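Side-chain contacts in solute Binding Protein, BlMnBP1 in complex with mannotriose (Bifidobacterium, PDB 6FUV), which binds manno-oligosaccharides such as mannotriose, probably capturing them outside the cell for uptake by an ABC transporter in a Bifidobacterium: residues A[116-121]-A[304-309]; A[106-111]-A[122-127]; A[82-87]-A[319-324]; A[90-95]-A[371-376]. All coordinates share one frame; numbering follows the deposited sequence.

Contact 1 (A[116-121]-A[304-309]); sequences NEKAYD and NYSMGI. With BMA (beta-D-mannopyranose), chain B; BMA (beta-D-mannopyranose), chain C.
Lys-118 and Ser-306 bring the two backbones to 7.4 Å between their CA atoms, and no direct hydrogen bond crosses the gap. Lys-118 CG, beside its backbone N (chi1 -68°), lies 3.3 Å from Ser-306 OG. With OG set beside its own backbone N (chi1 -75°), Ser-306 meets two waters: it accepts from one and donates to the other at 2.6 Å. Both waters donate to Glu-117 OE1, and the second also donates to Asn-304 O, so a small water ring joins the loop to the strand. The other carboxylate oxygen of Glu-117 is held by the N of Gly-303. On the sugar side, Asn-304 OD1 takes Tyr-305 N at 2.8 Å, the donor tilted 31° from the carbonyl plane, and receives a long, weak bond from O6 of one mannose. Tyr-305 offers a ring face to the adjoining mannose, whose C5 lies 3.9 Å above the plane, offset toward the rim. With an alanine here, that sugar would probably lose its aromatic platform and a gap would open beneath C5. Strand 298-309 runs antiparallel between strands 84-86 and 123-132, with Met-307 and Ile-309 reaching helix 315-330.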
# COMPACT_ATOMS: atom_id res chain seq x y z
N ASN A 116 10.07 11.17 5.57
CA ASN A 116 9.34 11.48 6.79
C ASN A 116 8.11 10.61 6.94
O ASN A 116 7.32 10.88 7.82
CB ASN A 116 8.91 12.96 6.82
CG ASN A 116 8.44 13.41 8.21
OD1 ASN A 116 9.09 13.16 9.21
ND2 ASN A 116 7.31 14.07 8.27
N GLU A 117 7.94 9.60 6.08
CA GLU A 117 6.80 8.69 6.20
C GLU A 117 6.95 7.76 7.40
O GLU A 117 6.07 7.71 8.25
CB GLU A 117 6.68 7.87 4.91
CG GLU A 117 5.36 7.20 4.71
CD GLU A 117 5.28 6.45 3.35
OE1 GLU A 117 6.00 5.46 3.17
OE2 GLU A 117 4.50 6.90 2.46
N LYS A 118 8.03 7.02 7.47
CA LYS A 118 8.31 6.14 8.59
C LYS A 118 9.41 6.81 9.41
O LYS A 118 10.55 6.38 9.47
CB LYS A 118 8.68 4.75 8.08
CG LYS A 118 7.57 3.96 7.40
CD LYS A 118 6.31 3.87 8.21
CE LYS A 118 5.18 3.20 7.43
NZ LYS A 118 3.84 3.25 8.18
N ALA A 119 9.03 7.91 10.04
CA ALA A 119 9.96 8.73 10.80
C ALA A 119 9.30 9.17 12.10
O ALA A 119 8.09 9.09 12.26
CB ALA A 119 10.39 9.95 10.01
N TYR A 120 10.11 9.63 13.04
CA TYR A 120 9.61 10.23 14.27
C TYR A 120 10.70 11.15 14.78
O TYR A 120 11.88 10.79 14.77
CB TYR A 120 9.27 9.18 15.35
CG TYR A 120 8.44 9.75 16.47
CD1 TYR A 120 7.17 10.25 16.21
CD2 TYR A 120 8.89 9.77 17.77
CE1 TYR A 120 6.39 10.78 17.23
CE2 TYR A 120 8.13 10.31 18.78
CZ TYR A 120 6.87 10.79 18.51
OH TYR A 120 6.08 11.33 19.51
N ASP A 121 10.30 12.36 15.15
CA ASP A 121 11.16 13.26 15.89
C ASP A 121 12.47 13.49 15.17
O ASP A 121 13.50 13.63 15.81
CB ASP A 121 11.42 12.73 17.28
CG ASP A 121 11.83 13.83 18.25
OD1 ASP A 121 13.03 14.09 18.37
OD2 ASP A 121 10.94 14.43 18.88
N ASN A 304 5.15 1.94 -0.45
CA ASN A 304 4.87 0.51 -0.26
C ASN A 304 5.31 0.18 1.19
O ASN A 304 5.64 1.08 1.95
CB ASN A 304 5.63 -0.29 -1.30
CG ASN A 304 5.00 -1.63 -1.57
OD1 ASN A 304 4.24 -2.12 -0.78
ND2 ASN A 304 5.30 -2.21 -2.71
N TYR A 305 5.35 -1.08 1.57
CA TYR A 305 5.92 -1.47 2.87
C TYR A 305 7.34 -0.94 2.93
O TYR A 305 8.06 -0.97 1.91
CB TYR A 305 5.91 -3.00 3.05
CG TYR A 305 4.69 -3.57 3.79
CD1 TYR A 305 4.51 -3.36 5.12
CD2 TYR A 305 3.78 -4.38 3.15
CE1 TYR A 305 3.42 -3.87 5.80
CE2 TYR A 305 2.71 -4.91 3.80
CZ TYR A 305 2.52 -4.64 5.15
OH TYR A 305 1.47 -5.17 5.82
N SER A 306 7.71 -0.41 4.10
CA SER A 306 9.05 0.09 4.33
C SER A 306 9.95 -0.96 4.99
O SER A 306 9.51 -1.80 5.78
CB SER A 306 9.02 1.33 5.22
OG SER A 306 8.60 2.49 4.60
N MET A 307 11.22 -0.89 4.69
CA MET A 307 12.20 -1.78 5.30
C MET A 307 12.69 -1.17 6.59
O MET A 307 13.16 -0.04 6.59
CB MET A 307 13.36 -2.05 4.35
CG MET A 307 13.03 -3.10 3.29
SD MET A 307 14.19 -3.05 1.94
CE MET A 307 13.70 -1.49 1.18
N GLY A 308 12.51 -1.91 7.69
CA GLY A 308 13.00 -1.52 9.00
C GLY A 308 14.00 -2.53 9.54
O GLY A 308 13.93 -3.72 9.25
N ILE A 309 14.94 -2.04 10.35
CA ILE A 309 16.06 -2.84 10.84
C ILE A 309 15.91 -3.07 12.34
O ILE A 309 15.65 -2.12 13.10
CB ILE A 309 17.39 -2.15 10.51
CG1 ILE A 309 17.55 -2.09 8.99
CG2 ILE A 309 18.59 -2.86 11.10
CD1 ILE A 309 18.91 -1.66 8.53
C1 BMA B . 0.74 -2.92 0.52
C2 BMA B . 0.70 -1.65 -0.31
C3 BMA B . 1.22 -0.44 0.49
C4 BMA B . 0.50 -0.43 1.88
C5 BMA B . 0.68 -1.77 2.56
C6 BMA B . 0.04 -1.81 3.94
O2 BMA B . -0.68 -1.41 -0.67
O3 BMA B . 1.06 0.84 -0.18
O4 BMA B . 1.03 0.55 2.70
O5 BMA B . 0.07 -2.75 1.74
O6 BMA B . -1.36 -1.75 3.80
C1 BMA C . 0.27 -8.11 -0.38
C2 BMA C . -0.32 -7.52 0.93
C3 BMA C . -0.58 -6.10 0.75
C4 BMA C . 0.61 -5.32 0.15
C5 BMA C . 1.17 -6.01 -1.09
C6 BMA C . 2.51 -5.43 -1.53
O2 BMA C . 0.60 -7.62 1.98
O3 BMA C . -0.97 -5.57 2.00
O4 BMA C . 0.14 -3.98 -0.23
O5 BMA C . 1.41 -7.42 -0.74
O6 BMA C . 3.44 -5.46 -0.40
O HOH W 1 8.95 5.18 3.92
O HOH W 2 6.10 2.88 3.95

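Contact 2 (A[106-111]-A[122-127]); sequences EDMDKE and GQTYGV
Glu-106 meets Gly-122 through one water, which accepts from Glu-106 N at 2.8 Å and donates to Gly-122 O at 2.9 Å. The bridge joins the backbone of the short helix 105-108 to the residue just before strand 123-132. Two residues on, Met-108 carries the direct contact. Its CB lies 4.0 Å from Thr-124 OG1, and CG comes equally close to Thr-124 CB, so the inner part of the methionine runs obliquely past the threonine. The chain then folds twice, at chi2 (-64°) and chi3 (-74°), and this curl carries the terminal methyl to Val-127: CE stops 3.9 Å from CG2, the two side chains crossing at about a right angle. One methionine thus touches two residues of the strand, the first with its stem and the second with its tip. Past Met-108 the chain turns: Lys-110 N bonds to Asp-107 O, and Glu-111 N to Met-108 O at 2.9 Å. Here the acidic side chains look to other partners, Asp-109 forming a salt bridge with Lys-345 and Glu-111 one with Lys-326 of helix 315-330. That helix also lies against Val-127 through Val-325 and Thr-329. Thr-124 OG1, buried beside the methionine, is hydrogen-bonded to Ala-115 O and to Thr-105 OG1. Its polarity is therefore met without help from Met-108, and the contact divides into an apolar part, Met-108 CB and CG against Thr-124 and the CE methyl against Val-127 CG2, and a single water-mediated backbone link at one end.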
# COMPACT_ATOMS: atom_id res chain seq x y z
N GLU A 106 16.27 15.00 7.84
CA GLU A 106 16.72 16.01 6.90
C GLU A 106 17.88 15.49 6.06
O GLU A 106 18.00 15.89 4.90
CB GLU A 106 17.11 17.28 7.62
CG GLU A 106 17.95 17.18 8.83
CD GLU A 106 18.34 18.56 9.41
OE1 GLU A 106 18.46 19.53 8.61
OE2 GLU A 106 18.49 18.67 10.67
N ASP A 107 18.71 14.58 6.58
CA ASP A 107 19.73 14.01 5.69
C ASP A 107 19.13 12.96 4.74
O ASP A 107 19.48 12.89 3.55
CB ASP A 107 20.88 13.41 6.50
CG ASP A 107 21.62 14.46 7.33
OD1 ASP A 107 21.73 15.62 6.91
OD2 ASP A 107 22.05 14.13 8.43
N MET A 108 18.22 12.12 5.27
CA MET A 108 17.66 11.06 4.44
C MET A 108 16.79 11.64 3.32
O MET A 108 16.62 11.01 2.27
CB MET A 108 16.85 10.08 5.31
CG MET A 108 17.68 9.14 6.17
SD MET A 108 18.66 8.05 5.13
CE MET A 108 17.43 6.96 4.53
N ASP A 109 16.25 12.84 3.52
CA ASP A 109 15.39 13.49 2.53
C ASP A 109 16.15 13.91 1.27
O ASP A 109 15.53 14.06 0.21
CB ASP A 109 14.71 14.67 3.20
CG ASP A 109 13.84 15.48 2.25
OD1 ASP A 109 12.92 14.92 1.60
OD2 ASP A 109 14.07 16.69 2.17
N LYS A 110 17.46 14.02 1.35
CA LYS A 110 18.30 14.22 0.18
C LYS A 110 18.62 12.93 -0.56
O LYS A 110 19.11 12.96 -1.69
CB LYS A 110 19.60 14.88 0.61
CG LYS A 110 19.42 16.18 1.34
CD LYS A 110 20.62 16.45 2.19
CE LYS A 110 20.54 17.76 2.92
NZ LYS A 110 21.99 18.10 3.35
N GLU A 111 18.34 11.78 0.06
CA GLU A 111 18.67 10.47 -0.47
C GLU A 111 17.48 9.72 -0.99
O GLU A 111 17.59 9.09 -2.02
CB GLU A 111 19.35 9.62 0.61
CG GLU A 111 20.71 10.11 1.07
CD GLU A 111 21.83 9.25 0.51
OE1 GLU A 111 22.31 8.34 1.20
OE2 GLU A 111 22.21 9.46 -0.66
N GLY A 122 12.41 13.62 13.85
CA GLY A 122 13.55 13.99 13.05
C GLY A 122 14.47 12.84 12.69
O GLY A 122 15.59 13.09 12.25
N GLN A 123 14.02 11.60 12.87
CA GLN A 123 14.78 10.42 12.52
C GLN A 123 13.95 9.49 11.66
O GLN A 123 12.74 9.33 11.88
CB GLN A 123 15.22 9.68 13.75
CG GLN A 123 15.95 10.54 14.72
CD GLN A 123 17.38 10.22 14.79
OE1 GLN A 123 17.77 9.05 14.98
NE2 GLN A 123 18.22 11.25 14.64
N THR A 124 14.57 8.93 10.65
CA THR A 124 13.90 8.05 9.69
C THR A 124 14.20 6.60 10.03
O THR A 124 15.38 6.21 10.09
CB THR A 124 14.32 8.39 8.26
OG1 THR A 124 13.93 9.73 7.99
CG2 THR A 124 13.71 7.44 7.28
N TYR A 125 13.14 5.81 10.22
CA TYR A 125 13.24 4.43 10.64
C TYR A 125 12.84 3.44 9.56
O TYR A 125 13.04 2.23 9.73
CB TYR A 125 12.37 4.20 11.88
CG TYR A 125 12.89 4.96 13.08
CD1 TYR A 125 13.91 4.44 13.86
CD2 TYR A 125 12.39 6.18 13.41
CE1 TYR A 125 14.39 5.14 14.97
CE2 TYR A 125 12.86 6.90 14.49
CZ TYR A 125 13.87 6.39 15.26
OH TYR A 125 14.38 7.08 16.33
N GLY A 126 12.30 3.94 8.45
CA GLY A 126 11.89 3.09 7.35
C GLY A 126 12.18 3.64 5.99
O GLY A 126 12.05 4.83 5.80
N VAL A 127 12.60 2.79 5.06
CA VAL A 127 12.83 3.12 3.66
C VAL A 127 11.87 2.25 2.85
O VAL A 127 11.88 1.01 2.98
CB VAL A 127 14.30 2.87 3.25
CG1 VAL A 127 14.49 3.10 1.74
CG2 VAL A 127 15.21 3.77 4.08
O HOH W 3 15.92 15.49 10.59

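Contact 3 (A[82-87]-A[319-324]); sequences WDIMMI and EAAMIF
Ile-84 and Ala-321 join strand to helix in one lobe of the periplasmic-binding-protein fold, where strand 84-86 of the mixed sheet packs on helix 315-330. The isoleucine leaves the strand toward the helix. Its CB still stands back from the helical side chains and serves as the branch point. CG1, placed beside the backbone N and anti to the carbonyl carbon (chi1 -55°), comes 3.6 Å from Ala-321 CB. The chain runs on nearly extended to CD1, which remains 3.8 Å from that same Ala-321 CB while coming 3.7 Å from CD2 of Phe-324, one turn further along the helix. The tip therefore fits between a methyl and an aromatic ring, and the Ile-84 and Phe-324 side chains cross at about a right angle. Such a close approach of strand and helix, 6.4 Å between the CA atoms of Ile-84 and Ala-321, suits the small alanine. Phe-26 of strand 22-28 also touches Ile-84, and Phe-50 meets the Phe-324 ring edge-to-face. Asp-83, whose carboxylate is bonded to Ser-313 OG and Thr-25 N, adds a looser touch: its carbonyl O lies 4.4 Å from Ala-321 CB.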
# COMPACT_ATOMS: atom_id res chain seq x y z
N TRP A 82 15.22 -11.99 12.96
CA TRP A 82 15.09 -11.13 11.80
C TRP A 82 16.02 -9.95 11.99
O TRP A 82 16.30 -9.56 13.12
CB TRP A 82 13.66 -10.62 11.63
CG TRP A 82 13.22 -9.80 12.72
CD1 TRP A 82 12.83 -10.22 13.94
CD2 TRP A 82 13.13 -8.38 12.73
NE1 TRP A 82 12.49 -9.16 14.73
CE2 TRP A 82 12.67 -8.01 14.01
CE3 TRP A 82 13.41 -7.38 11.78
CZ2 TRP A 82 12.48 -6.68 14.40
CZ3 TRP A 82 13.19 -6.06 12.14
CH2 TRP A 82 12.72 -5.71 13.46
N ASP A 83 16.52 -9.41 10.87
CA ASP A 83 17.30 -8.18 10.86
C ASP A 83 16.66 -7.07 10.05
O ASP A 83 16.72 -5.91 10.45
CB ASP A 83 18.68 -8.48 10.33
CG ASP A 83 19.38 -9.56 11.11
OD1 ASP A 83 19.68 -9.32 12.26
OD2 ASP A 83 19.57 -10.69 10.57
N ILE A 84 16.00 -7.41 8.94
CA ILE A 84 15.14 -6.50 8.20
C ILE A 84 13.73 -7.10 8.19
O ILE A 84 13.54 -8.29 7.91
CB ILE A 84 15.65 -6.32 6.76
CG1 ILE A 84 17.10 -5.86 6.70
CG2 ILE A 84 14.83 -5.30 6.07
CD1 ILE A 84 17.82 -6.25 5.40
N MET A 85 12.74 -6.28 8.49
CA MET A 85 11.36 -6.62 8.18
C MET A 85 10.69 -5.47 7.47
O MET A 85 11.18 -4.34 7.49
CB MET A 85 10.56 -6.98 9.43
CG MET A 85 10.19 -5.90 10.41
SD MET A 85 8.78 -6.43 11.43
CE MET A 85 9.68 -7.65 12.42
N MET A 86 9.54 -5.74 6.89
CA MET A 86 8.62 -4.70 6.45
C MET A 86 7.85 -4.19 7.65
O MET A 86 7.15 -4.94 8.32
CB MET A 86 7.65 -5.23 5.40
CG MET A 86 8.32 -5.73 4.16
SD MET A 86 9.49 -4.56 3.45
CE MET A 86 9.80 -5.49 1.88
N ILE A 87 7.98 -2.89 7.92
CA ILE A 87 7.45 -2.32 9.15
C ILE A 87 5.94 -2.51 9.14
O ILE A 87 5.28 -2.09 8.19
CB ILE A 87 7.82 -0.84 9.28
CG1 ILE A 87 9.31 -0.68 9.36
CG2 ILE A 87 7.12 -0.26 10.50
CD1 ILE A 87 9.75 0.77 9.45
N GLU A 319 24.58 -3.10 10.43
CA GLU A 319 25.26 -2.44 9.32
C GLU A 319 25.08 -3.21 8.02
O GLU A 319 24.84 -2.62 6.98
CB GLU A 319 26.74 -2.27 9.67
CG GLU A 319 27.61 -1.90 8.51
CD GLU A 319 29.03 -1.50 8.87
OE1 GLU A 319 29.47 -1.78 10.01
OE2 GLU A 319 29.71 -0.89 8.00
N ALA A 320 25.24 -4.53 8.04
CA ALA A 320 24.98 -5.32 6.84
C ALA A 320 23.56 -5.09 6.34
O ALA A 320 23.32 -4.96 5.13
CB ALA A 320 25.21 -6.80 7.14
N ALA A 321 22.59 -5.00 7.25
CA ALA A 321 21.21 -4.80 6.84
C ALA A 321 21.00 -3.41 6.24
O ALA A 321 20.26 -3.26 5.27
CB ALA A 321 20.29 -5.00 8.05
N MET A 322 21.66 -2.38 6.80
CA MET A 322 21.56 -1.05 6.23
C MET A 322 22.17 -1.00 4.85
O MET A 322 21.62 -0.36 3.95
CB MET A 322 22.25 -0.06 7.14
CG MET A 322 21.95 1.40 6.77
SD MET A 322 21.77 2.44 8.24
CE MET A 322 20.77 1.39 9.26
N ILE A 323 23.30 -1.73 4.67
CA ILE A 323 23.93 -1.83 3.37
C ILE A 323 22.99 -2.52 2.41
O ILE A 323 22.85 -2.07 1.27
CB ILE A 323 25.28 -2.55 3.48
CG1 ILE A 323 26.30 -1.64 4.15
CG2 ILE A 323 25.69 -3.04 2.09
CD1 ILE A 323 27.59 -2.32 4.56
N PHE A 324 22.29 -3.58 2.86
CA PHE A 324 21.38 -4.25 1.93
C PHE A 324 20.23 -3.34 1.55
O PHE A 324 19.81 -3.32 0.38
CB PHE A 324 20.83 -5.54 2.52
CG PHE A 324 19.90 -6.27 1.60
CD1 PHE A 324 20.39 -7.01 0.56
CD2 PHE A 324 18.55 -6.27 1.81
CE1 PHE A 324 19.54 -7.70 -0.27
CE2 PHE A 324 17.72 -6.93 0.99
CZ PHE A 324 18.21 -7.66 -0.05

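Contact 4 (A[90-95]-A[371-376]); sequences VDRSEF and GEEDLF
Glu-373 OE2 is gripped by two nitrogens of Arg-92. NH2 makes the sound bond of this salt bridge, 2.9 Å long with an N-H...O angle of 154°, and reaches the lone pair of OE2 that faces away from the other carboxylate oxygen. NE adds a weak bond to that same oxygen at 3.4 Å. Both bonds thus end on OE2, which sits at the edge of the guanidinium group, and the guanidinium and carboxylate planes are turned 47° against each other. Glu-373 gets there with an extended chain, CG anti to the backbone N (chi1 -170°). In the binding-protein fold the pair ties the loop after strand 84-86 to the turn that leads into helix 375-383, near the surface. Arg-92 NH1 is bonded to Asn-116 O, which helps to fix the guanidinium. A leucine in place of Arg-92 would probably leave the Glu-373 carboxylate without its opposite charge and Asn-116 O without this donor. Beside the bridge, Ser-93 CB packs 3.5 Å from Asp-374 OD1. A water donates to OD1 at 2.5 Å and accepts a weak bond from Ser-93 N, while Tyr-120 OH holds OD2 of Asp-374.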
# COMPACT_ATOMS: atom_id res chain seq x y z
N VAL A 90 2.83 -0.27 13.25
CA VAL A 90 3.40 0.33 14.45
C VAL A 90 3.23 1.84 14.38
O VAL A 90 3.46 2.46 13.34
CB VAL A 90 4.88 -0.08 14.58
CG1 VAL A 90 5.62 0.92 15.40
CG2 VAL A 90 4.97 -1.50 15.16
N ASP A 91 2.80 2.45 15.48
CA ASP A 91 2.68 3.90 15.51
C ASP A 91 4.05 4.56 15.39
O ASP A 91 5.05 4.02 15.84
CB ASP A 91 2.03 4.35 16.81
CG ASP A 91 0.55 4.22 16.77
OD1 ASP A 91 0.01 4.37 15.66
OD2 ASP A 91 -0.05 3.98 17.84
N ARG A 92 4.06 5.79 14.86
CA ARG A 92 5.30 6.53 14.67
C ARG A 92 6.04 6.68 15.98
O ARG A 92 7.26 6.47 16.06
CB ARG A 92 4.99 7.89 14.05
CG ARG A 92 4.51 7.86 12.61
CD ARG A 92 4.09 9.24 12.15
NE ARG A 92 5.22 10.15 11.98
CZ ARG A 92 5.76 10.48 10.79
NH1 ARG A 92 5.28 9.96 9.66
NH2 ARG A 92 6.78 11.35 10.73
N SER A 93 5.33 7.04 17.03
CA SER A 93 5.96 7.28 18.32
C SER A 93 6.58 6.04 18.97
O SER A 93 7.22 6.12 20.03
CB SER A 93 4.93 7.87 19.28
OG SER A 93 3.84 6.98 19.46
N GLU A 94 6.43 4.91 18.33
CA GLU A 94 7.00 3.66 18.81
C GLU A 94 8.14 3.12 17.94
O GLU A 94 8.73 2.08 18.26
CB GLU A 94 5.91 2.60 18.88
CG GLU A 94 4.69 3.02 19.67
CD GLU A 94 4.98 3.36 21.12
OE1 GLU A 94 5.89 2.76 21.74
OE2 GLU A 94 4.30 4.29 21.62
N PHE A 95 8.42 3.76 16.81
CA PHE A 95 9.46 3.24 15.94
C PHE A 95 10.75 3.01 16.73
O PHE A 95 11.37 1.95 16.63
CB PHE A 95 9.75 4.21 14.77
CG PHE A 95 8.71 4.23 13.68
CD1 PHE A 95 7.96 3.14 13.40
CD2 PHE A 95 8.45 5.39 12.99
CE1 PHE A 95 6.96 3.16 12.46
CE2 PHE A 95 7.48 5.42 12.01
CZ PHE A 95 6.72 4.30 11.75
N GLY A 371 3.55 19.96 15.85
CA GLY A 371 3.02 19.69 17.17
C GLY A 371 1.96 18.61 17.26
O GLY A 371 1.64 18.17 18.36
N GLU A 372 1.38 18.20 16.14
CA GLU A 372 0.33 17.19 16.14
C GLU A 372 0.75 15.91 15.44
O GLU A 372 -0.10 15.18 14.94
CB GLU A 372 -0.92 17.75 15.47
CG GLU A 372 -1.26 19.15 15.87
CD GLU A 372 -2.50 19.68 15.16
OE1 GLU A 372 -3.11 18.90 14.41
OE2 GLU A 372 -2.88 20.85 15.36
N GLU A 373 2.04 15.61 15.41
CA GLU A 373 2.55 14.43 14.72
C GLU A 373 1.89 13.13 15.20
O GLU A 373 1.90 12.14 14.47
CB GLU A 373 4.08 14.36 14.92
CG GLU A 373 4.78 13.29 14.06
CD GLU A 373 6.33 13.24 14.22
OE1 GLU A 373 6.88 13.63 15.29
OE2 GLU A 373 7.00 12.80 13.26
N ASP A 374 1.32 13.12 16.39
CA ASP A 374 0.69 11.93 16.93
C ASP A 374 -0.84 12.02 16.95
O ASP A 374 -1.49 11.03 17.27
CB ASP A 374 1.18 11.70 18.37
CG ASP A 374 2.64 11.39 18.45
OD1 ASP A 374 3.10 10.44 17.76
OD2 ASP A 374 3.34 12.10 19.21
N LEU A 375 -1.42 13.18 16.63
CA LEU A 375 -2.86 13.39 16.81
C LEU A 375 -3.68 12.41 15.96
O LEU A 375 -4.58 11.73 16.47
CB LEU A 375 -3.22 14.83 16.46
CG LEU A 375 -4.62 15.28 16.90
CD1 LEU A 375 -4.90 15.02 18.39
CD2 LEU A 375 -4.83 16.74 16.51
N PHE A 376 -3.37 12.29 14.67
CA PHE A 376 -4.11 11.33 13.85
C PHE A 376 -4.02 9.93 14.43
O PHE A 376 -5.02 9.23 14.54
CB PHE A 376 -3.59 11.31 12.43
CG PHE A 376 -4.42 10.47 11.48
CD1 PHE A 376 -4.25 9.12 11.43
CD2 PHE A 376 -5.33 11.04 10.64
CE1 PHE A 376 -4.98 8.35 10.55
CE2 PHE A 376 -6.08 10.27 9.75
CZ PHE A 376 -5.89 8.91 9.72
O HOH W 4 2.15 8.20 17.09

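Contacts 1, 2 and 3 share one mixed sheet. Strand 298-309 of contact 1 pairs with the segments on both flanks: Met-307 N bonds to Val-127 O of contact 2 at 2.6 Å, and Gly-308 N to Met-85 O of contact 3 at 2.8 Å. Contacts 1 and 2 lie closest, their centres 8 Å apart, and contacts 3 and 4 furthest, at 22 Å. Contact 4 meets contact 1 through segment 116-121, their centres 12 Å apart. Contact 1 alone touches the mannose units; the side chains of Val-127, Ile-84 and Arg-92 stay about 13, 13 and 12 Å from the bound sugar.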